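Local atomic coordinates of glycoside Hydrolase (Bacteroides plebeius, PDB entry 5T3B), a protein that probably hydrolyses glycosidic bonds in a carbohydrate, as a family 50 glycoside hydrolase from a human gut bacterium. Residues I44-E49 and V408-Q413; R124-F129 and I159-V164; F193-E198 and D235-F240. One frame throughout, in Å; residues are numbered along the deposited sequence. Where two conformers were deposited one is given.

How the contacts relate
From the N terminus, strand 39-48 supplies the first half of contact 1, whose partner arrives only at 408-413, so this contact closes a loop of 358 residues, about three quarters of the modelled chain. Contacts 2 and 3 both nest inside it, in series: 124-129 meets 159-164 before 193-198 opens and 235-240 closes contact 3. Contact 1 ties an early strand to strand 407-409, contact 2 joins neighbouring parallel strands, and contact 3 links the start of helix 195-203 to a later loop. None touches another. Contacts 1 and 3 have centres about 38 Å apart, on opposite sides of the chain's centre; the centre of contact 2 lies about 23 Å and 21 Å from theirs.

Contact 1 (I44-E49 and V408-Q413); sequences IVEYAE and VVRDQQ
The carboxylate of Glu46 overlaps the NE edge of the Arg410 guanidinium, which grips it side-on with one bond to each oxygen. Arg410 NE donates to Glu46 OE1 at 2.9 Å, and Arg410 NH2 to Glu46 OE2, also at 2.9 Å. Both oxygens lie near the guanidinium plane, yet the carboxylate is turned 54° against it, so the pair is not flat: OE1 is met from above the carboxylate plane, OE2 on its syn side but tilted. A bend in the arginine chain (chi2 -66°) brings NE round to the glutamate, which reaches across on an extended chain. Glu395 takes Arg410 NH1 in a further salt bridge, and Phe55 adds a cation-pi contact.

Beside this pair the backbones run antiparallel. Ala48 and Val408 form a hydrogen-bonded pair, with Ala48 N to Val408 O at 2.8 Å and Val408 N to Ala48 O at 2.9 Å. Two residues back from Ala48 and two on from Val408, where Glu46 faces Arg410, a water takes the place of a direct bond: it donates to Glu46 O at 2.7 Å and accepts from Arg410 N. The chain at 408-413 is already leaving the strand here for helix 412-427, which Asp411 caps at its N terminus.

On another side of the backbone, Val409 CG1 lies 4.0 Å from Tyr47 CB and 4.2 Å from Val45 CG1. The Tyr47 ring leads away from the segment, to stack with Phe407 and Trp366. Strand 39-48 is thereby held between strand 56-60 and strand 407-409, the latter pairing in turn with 385-394. With two carboxylates, Glu46 and Glu395, on the guanidinium, its positive charge is probably more than matched locally, and the bidentate bonds would restrain it from turning where the strand pairing gives way to water.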
# COMPACT_ATOMS: atom_id res chain seq x y z
N ILE A 44 -21.19 15.57 -6.84
CA ILE A 44 -20.57 15.22 -8.08
C ILE A 44 -19.10 15.75 -8.07
O ILE A 44 -18.86 16.90 -7.74
CB ILE A 44 -21.27 15.82 -9.27
CG1 ILE A 44 -22.61 15.12 -9.44
CG2 ILE A 44 -20.44 15.71 -10.56
CD1 ILE A 44 -22.63 13.60 -9.69
N VAL A 45 -18.17 14.84 -8.41
CA VAL A 45 -16.79 15.22 -8.65
C VAL A 45 -16.45 14.78 -10.06
O VAL A 45 -16.73 13.65 -10.47
CB VAL A 45 -15.81 14.57 -7.65
CG1 VAL A 45 -14.39 14.83 -8.05
CG2 VAL A 45 -16.11 15.07 -6.25
N GLU A 46 -15.92 15.71 -10.84
CA GLU A 46 -15.47 15.38 -12.18
C GLU A 46 -14.08 14.73 -12.16
O GLU A 46 -13.19 15.20 -11.47
CB GLU A 46 -15.39 16.61 -13.07
CG GLU A 46 -16.73 17.29 -13.41
CD GLU A 46 -16.40 18.39 -14.45
OE1 GLU A 46 -15.93 19.44 -14.00
OE2 GLU A 46 -16.44 18.10 -15.68
N TYR A 47 -13.87 13.68 -12.94
CA TYR A 47 -12.55 13.15 -13.12
C TYR A 47 -12.27 12.66 -14.52
O TYR A 47 -13.22 12.27 -15.22
CB TYR A 47 -12.20 12.07 -12.08
CG TYR A 47 -12.80 10.70 -12.34
CD1 TYR A 47 -12.14 9.81 -13.18
CD2 TYR A 47 -13.90 10.23 -11.67
CE1 TYR A 47 -12.61 8.51 -13.35
CE2 TYR A 47 -14.35 8.93 -11.85
CZ TYR A 47 -13.71 8.11 -12.72
OH TYR A 47 -14.15 6.82 -12.85
N ALA A 48 -11.00 12.65 -14.89
CA ALA A 48 -10.54 12.14 -16.18
C ALA A 48 -9.51 11.07 -15.93
O ALA A 48 -8.73 11.16 -14.97
CB ALA A 48 -9.92 13.25 -17.04
N GLU A 49 -9.39 10.08 -16.81
CA GLU A 49 -8.45 9.03 -16.61
C GLU A 49 -7.03 9.45 -16.94
O GLU A 49 -6.08 8.87 -16.44
CB GLU A 49 -8.90 7.79 -17.40
CG GLU A 49 -10.19 7.23 -16.77
CD GLU A 49 -10.65 5.93 -17.40
OE1 GLU A 49 -10.62 5.77 -18.63
OE2 GLU A 49 -11.00 5.03 -16.62
N VAL A 408 -7.24 12.30 -12.80
CA VAL A 408 -7.18 13.75 -12.74
C VAL A 408 -8.54 14.33 -12.31
O VAL A 408 -9.57 13.95 -12.86
CB VAL A 408 -6.83 14.33 -14.11
CG1 VAL A 408 -6.76 15.87 -14.07
CG2 VAL A 408 -5.53 13.75 -14.63
N VAL A 409 -8.51 15.22 -11.33
CA VAL A 409 -9.66 15.95 -10.87
C VAL A 409 -9.40 17.44 -11.11
O VAL A 409 -8.30 17.82 -11.51
CB VAL A 409 -10.03 15.65 -9.41
CG1 VAL A 409 -10.44 14.19 -9.24
CG2 VAL A 409 -8.91 15.99 -8.46
N ARG A 410 -10.41 18.27 -10.89
CA ARG A 410 -10.24 19.65 -11.35
C ARG A 410 -9.24 20.47 -10.53
O ARG A 410 -8.57 21.36 -11.07
CB ARG A 410 -11.57 20.38 -11.38
CG ARG A 410 -12.56 19.87 -12.41
CD ARG A 410 -12.11 20.09 -13.81
NE ARG A 410 -13.19 19.74 -14.75
CZ ARG A 410 -13.03 19.73 -16.04
NH1 ARG A 410 -11.87 20.04 -16.61
NH2 ARG A 410 -14.07 19.41 -16.79
N ASP A 411 -9.19 20.26 -9.21
CA ASP A 411 -8.44 21.15 -8.32
C ASP A 411 -8.11 20.46 -7.02
O ASP A 411 -8.50 19.29 -6.81
CB ASP A 411 -9.18 22.46 -8.15
CG ASP A 411 -10.49 22.32 -7.54
OD1 ASP A 411 -10.78 21.31 -6.85
OD2 ASP A 411 -11.35 23.23 -7.72
N GLN A 412 -7.38 21.15 -6.16
CA GLN A 412 -6.93 20.53 -4.91
C GLN A 412 -8.10 20.18 -3.99
O GLN A 412 -8.05 19.16 -3.32
CB GLN A 412 -5.93 21.44 -4.18
CG GLN A 412 -4.68 21.74 -5.00
CD GLN A 412 -3.97 20.49 -5.47
OE1 GLN A 412 -3.67 20.29 -6.69
NE2 GLN A 412 -3.70 19.68 -4.55
N GLN A 413 -9.12 21.02 -3.96
CA GLN A 413 -10.30 20.69 -3.15
C GLN A 413 -10.87 19.34 -3.61
O GLN A 413 -11.23 18.53 -2.77
CB GLN A 413 -11.37 21.78 -3.22
CG GLN A 413 -12.64 21.40 -2.53
CD GLN A 413 -13.64 22.52 -2.51
OE1 GLN A 413 -14.00 23.06 -3.56
NE2 GLN A 413 -14.09 22.85 -1.34
O HOH W 1 -12.93 17.45 -9.98

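Contact 2 (R124-F129 and I159-V164); sequences RGIASF and IGFHSV
Ile126 and Phe161 cross at about a right angle, the isoleucine ending with its methyl directly over the phenyl ring. Ile126 CD1 stands 3.6 Å from the Phe161 ring centroid and 5° off the ring normal, the geometry of a CH-pi contact. The turn of the isoleucine chain about its second torsion, chi2 -75°, carries CD1 to this spot.

Arg124 and His162 instead run side by side and point the same way, their flat groups inclined by 40°. Arg124 NH2 comes within 3.7 Å of His162 CD2, while Gly160 O lies over one guanidinium face, offset toward its rim, where the angle to Arg124 NH1 is too poor for a hydrogen bond. The polar ends are satisfied by others: Tyr79 OH bonds to both Arg124 NH1 and His162 NE2, and Gly87 O accepts from Arg124 NH2.

The backbones themselves pair in parallel, Gly125 with Ser163 and Ile126 with Val164. His162 N donates to Arg124 O at 2.9 Å, an oxygen that also takes a weak bond from Ser163 N, and Ile126 N donates to Ser163 O at 2.9 Å. Two adjacent parallel strands joined through helices 135-141 and 145-158 make a beta-alpha-beta crossover, consistent with the (beta/alpha)8 barrel of family 50 enzymes; Gly160 ends the second helix in a Schellman motif.

Beyond the end of its own strand, Phe129 meets Val164 of the neighbouring strand obliquely, with Phe129 CB 3.5 Å from Val164 CG1. The phenylalanine ring continues beyond the valine to stack with Trp148 and meet Tyr440 edge-to-face.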
# COMPACT_ATOMS: atom_id res chain seq x y z
N ARG A 124 -1.82 5.29 8.48
CA ARG A 124 -1.97 6.46 7.61
C ARG A 124 -0.58 6.89 7.24
O ARG A 124 0.12 7.50 8.02
CB ARG A 124 -2.79 7.54 8.30
CG ARG A 124 -4.28 7.22 8.40
CD ARG A 124 -4.93 7.77 9.66
NE ARG A 124 -4.36 7.07 10.82
CZ ARG A 124 -4.15 7.58 12.02
NH1 ARG A 124 -4.70 8.74 12.37
NH2 ARG A 124 -3.38 6.91 12.86
N GLY A 125 -0.16 6.47 6.04
CA GLY A 125 1.18 6.67 5.59
C GLY A 125 1.31 7.55 4.36
O GLY A 125 0.35 7.85 3.68
N ILE A 126 2.57 7.92 4.12
CA ILE A 126 2.97 8.69 2.96
C ILE A 126 4.08 7.93 2.23
O ILE A 126 5.04 7.49 2.87
CB ILE A 126 3.46 10.09 3.36
CG1 ILE A 126 2.38 10.86 4.03
CG2 ILE A 126 4.08 10.81 2.15
CD1 ILE A 126 1.37 11.36 3.14
N ALA A 127 3.93 7.74 0.93
CA ALA A 127 4.93 7.03 0.15
C ALA A 127 6.07 7.96 -0.31
O ALA A 127 5.89 9.19 -0.47
CB ALA A 127 4.31 6.38 -1.08
N SER A 128 7.22 7.38 -0.60
CA SER A 128 8.31 8.10 -1.26
C SER A 128 8.79 9.30 -0.48
O SER A 128 9.01 10.36 -1.04
CB SER A 128 7.95 8.47 -2.68
OG SER A 128 7.47 7.38 -3.38
N PHE A 129 9.00 9.13 0.81
CA PHE A 129 9.49 10.20 1.65
C PHE A 129 11.03 10.25 1.44
O PHE A 129 11.83 9.49 2.01
CB PHE A 129 9.16 9.96 3.11
CG PHE A 129 9.60 11.05 4.02
CD1 PHE A 129 9.09 12.35 3.91
CD2 PHE A 129 10.55 10.81 5.01
CE1 PHE A 129 9.51 13.36 4.75
CE2 PHE A 129 10.99 11.84 5.82
CZ PHE A 129 10.47 13.11 5.66
N ILE A 159 -1.54 16.35 10.42
CA ILE A 159 -2.50 15.99 9.38
C ILE A 159 -2.96 14.52 9.61
O ILE A 159 -3.76 13.99 8.87
CB ILE A 159 -1.81 16.13 7.94
CG1 ILE A 159 -1.38 17.60 7.68
CG2 ILE A 159 -2.73 15.66 6.74
CD1 ILE A 159 -0.31 17.63 6.57
N GLY A 160 -2.49 13.88 10.68
CA GLY A 160 -2.86 12.49 11.00
C GLY A 160 -2.18 11.43 10.18
O GLY A 160 -2.70 10.30 10.12
N PHE A 161 -1.00 11.74 9.63
CA PHE A 161 -0.13 10.73 9.03
C PHE A 161 1.02 10.45 10.00
O PHE A 161 1.63 11.38 10.51
CB PHE A 161 0.46 11.23 7.70
CG PHE A 161 -0.52 11.31 6.56
CD1 PHE A 161 -0.96 10.16 5.88
CD2 PHE A 161 -1.01 12.52 6.12
CE1 PHE A 161 -1.81 10.27 4.81
CE2 PHE A 161 -1.82 12.63 5.04
CZ PHE A 161 -2.25 11.49 4.38
N HIS A 162 1.38 9.17 10.09
CA HIS A 162 2.39 8.73 11.08
C HIS A 162 3.47 7.83 10.58
O HIS A 162 4.39 7.52 11.31
CB HIS A 162 1.69 8.12 12.29
CG HIS A 162 0.75 9.07 12.99
ND1 HIS A 162 1.18 9.96 13.95
CD2 HIS A 162 -0.57 9.35 12.79
CE1 HIS A 162 0.15 10.68 14.34
NE2 HIS A 162 -0.91 10.37 13.63
N SER A 163 3.33 7.39 9.33
CA SER A 163 4.28 6.47 8.75
C SER A 163 4.74 6.91 7.36
O SER A 163 3.96 7.64 6.67
CB SER A 163 3.69 5.08 8.62
OG SER A 163 3.23 4.55 9.85
N VAL A 164 5.93 6.45 7.00
CA VAL A 164 6.39 6.62 5.64
C VAL A 164 6.64 5.23 5.09
O VAL A 164 7.30 4.40 5.75
CB VAL A 164 7.62 7.54 5.55
CG1 VAL A 164 7.18 8.95 5.86
CG2 VAL A 164 8.76 7.10 6.42

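Contact 3 (F193-E198 and D235-F240); sequences FSFLAE and DAFGMF
This is an aromatic contact without hydrogen bonds between its segments, joining the lead-in to helix 195-203 to the short 3-10 turn and loop that follow helix 224-232. Its centre is the offset stack of Phe193 on Phe237. The ring centroids are 4.2 Å apart and the planes only 10° from parallel, with Phe237 CZ over one face of Phe193 but displaced toward the rim; Phe193 CZ and Phe237 CZ, among the closest carbons, stand 3.6 Å apart. The Phe193 side chain has CG opposite its carbonyl carbon (chi1 -66°), which sends the ring across to the other segment.

Other groups pack around this stack. The carbonyl of Ala236 comes in near the plane of the Phe193 ring, its O 3.5 Å from Phe193 CE2, an approach suited to the slightly positive rim of a phenyl ring. Phe240 meets the same ring obliquely, with Phe240 CE2 3.9 Å from Phe193 CZ. The Phe195 side chain, from the first turn of the helix, crosses that of Phe237 at about a right angle, and Phe237 CZ lies at the edge of the Phe195 ring, 3.8 Å from Phe195 CZ. With only an alanine's methyl at Phe193, one face of Phe237 would probably lose its stacking partner, and a gap would be likely to open toward Phe240 and the Ala236 carbonyl.

The cluster extends past the two segments: Phe249 meets Phe237 edge-to-face, Tyr231 of helix 224-232 does the same to Phe195, and the backbone of Phe193 bonds to that of Phe250. Such a grouping of phenylalanines from a helix start and a 3-10 turn with its loop is an aromatic cluster; its 193-198 half follows strand 188-190, one of the parallel strands consistent with the family's barrel.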
# COMPACT_ATOMS: atom_id res chain seq x y z
N PHE A 193 11.93 -3.27 -0.77
CA PHE A 193 13.03 -4.03 -1.34
C PHE A 193 12.62 -4.53 -2.72
O PHE A 193 11.49 -4.40 -3.17
CB PHE A 193 13.38 -5.20 -0.42
CG PHE A 193 13.94 -4.77 0.92
CD1 PHE A 193 13.12 -4.40 1.97
CD2 PHE A 193 15.28 -4.72 1.14
CE1 PHE A 193 13.64 -4.01 3.18
CE2 PHE A 193 15.80 -4.37 2.35
CZ PHE A 193 14.98 -3.97 3.36
N SER A 194 13.60 -5.14 -3.40
CA SER A 194 13.45 -5.72 -4.74
C SER A 194 14.02 -7.14 -4.72
O SER A 194 15.10 -7.41 -5.26
CB SER A 194 14.16 -4.86 -5.76
OG SER A 194 13.63 -3.56 -5.81
N PHE A 195 13.30 -8.07 -4.06
CA PHE A 195 13.88 -9.38 -3.81
C PHE A 195 14.20 -10.14 -5.12
O PHE A 195 15.26 -10.77 -5.22
CB PHE A 195 12.97 -10.24 -2.95
CG PHE A 195 13.12 -10.07 -1.47
CD1 PHE A 195 13.18 -8.84 -0.86
CD2 PHE A 195 13.16 -11.18 -0.63
CE1 PHE A 195 13.27 -8.68 0.50
CE2 PHE A 195 13.30 -11.04 0.71
CZ PHE A 195 13.28 -9.80 1.32
N LEU A 196 13.29 -10.12 -6.08
CA LEU A 196 13.53 -10.94 -7.27
C LEU A 196 14.78 -10.47 -8.04
O LEU A 196 15.62 -11.28 -8.46
CB LEU A 196 12.29 -10.96 -8.16
CG LEU A 196 11.12 -11.73 -7.54
CD1 LEU A 196 9.81 -11.35 -8.19
CD2 LEU A 196 11.33 -13.22 -7.63
N ALA A 197 14.90 -9.14 -8.19
CA ALA A 197 16.08 -8.56 -8.83
C ALA A 197 17.32 -8.86 -8.07
O ALA A 197 18.39 -9.13 -8.68
CB ALA A 197 15.90 -7.07 -9.05
N GLU A 198 17.28 -8.76 -6.72
CA GLU A 198 18.47 -9.02 -5.95
C GLU A 198 18.90 -10.50 -6.07
O GLU A 198 20.11 -10.81 -6.06
CB GLU A 198 18.30 -8.57 -4.52
CG GLU A 198 18.29 -7.05 -4.42
CD GLU A 198 19.63 -6.37 -4.74
OE1 GLU A 198 20.62 -7.00 -4.76
OE2 GLU A 198 19.66 -5.15 -4.94
N ASP A 235 23.19 -7.49 5.59
CA ASP A 235 23.28 -6.06 5.90
C ASP A 235 22.13 -5.26 5.28
O ASP A 235 21.83 -4.14 5.73
CB ASP A 235 24.65 -5.47 5.44
CG ASP A 235 25.84 -5.91 6.28
OD1 ASP A 235 25.67 -6.39 7.44
OD2 ASP A 235 27.01 -5.71 5.78
N ALA A 236 21.44 -5.83 4.31
CA ALA A 236 20.27 -5.11 3.72
C ALA A 236 19.16 -4.85 4.75
O ALA A 236 18.42 -3.86 4.63
CB ALA A 236 19.75 -5.93 2.57
N PHE A 237 19.10 -5.71 5.75
CA PHE A 237 18.18 -5.59 6.82
C PHE A 237 18.78 -5.08 8.16
O PHE A 237 18.10 -5.01 9.15
CB PHE A 237 17.36 -6.87 7.06
CG PHE A 237 16.30 -7.11 6.03
CD1 PHE A 237 15.01 -6.75 6.30
CD2 PHE A 237 16.57 -7.64 4.80
CE1 PHE A 237 14.01 -6.88 5.36
CE2 PHE A 237 15.58 -7.79 3.86
CZ PHE A 237 14.31 -7.41 4.12
N GLY A 238 20.04 -4.70 8.12
CA GLY A 238 20.76 -4.36 9.35
C GLY A 238 20.15 -3.25 10.16
O GLY A 238 20.02 -3.37 11.36
N MET A 239 19.68 -2.21 9.48
CA MET A 239 19.09 -1.10 10.25
C MET A 239 17.62 -1.30 10.63
O MET A 239 17.05 -0.55 11.41
CB MET A 239 19.26 0.22 9.52
CG MET A 239 18.43 0.37 8.30
SD MET A 239 18.53 2.09 7.57
CE MET A 239 20.18 2.26 7.32
N PHE A 240 17.02 -2.35 10.09
CA PHE A 240 15.61 -2.59 10.25
C PHE A 240 15.28 -3.67 11.26
O PHE A 240 14.24 -3.63 11.94
CB PHE A 240 14.93 -2.90 8.94
CG PHE A 240 15.15 -1.85 7.89
CD1 PHE A 240 14.71 -0.52 8.09
CD2 PHE A 240 15.83 -2.09 6.72
CE1 PHE A 240 14.92 0.47 7.13
CE2 PHE A 240 16.01 -1.11 5.76
CZ PHE A 240 15.56 0.17 5.98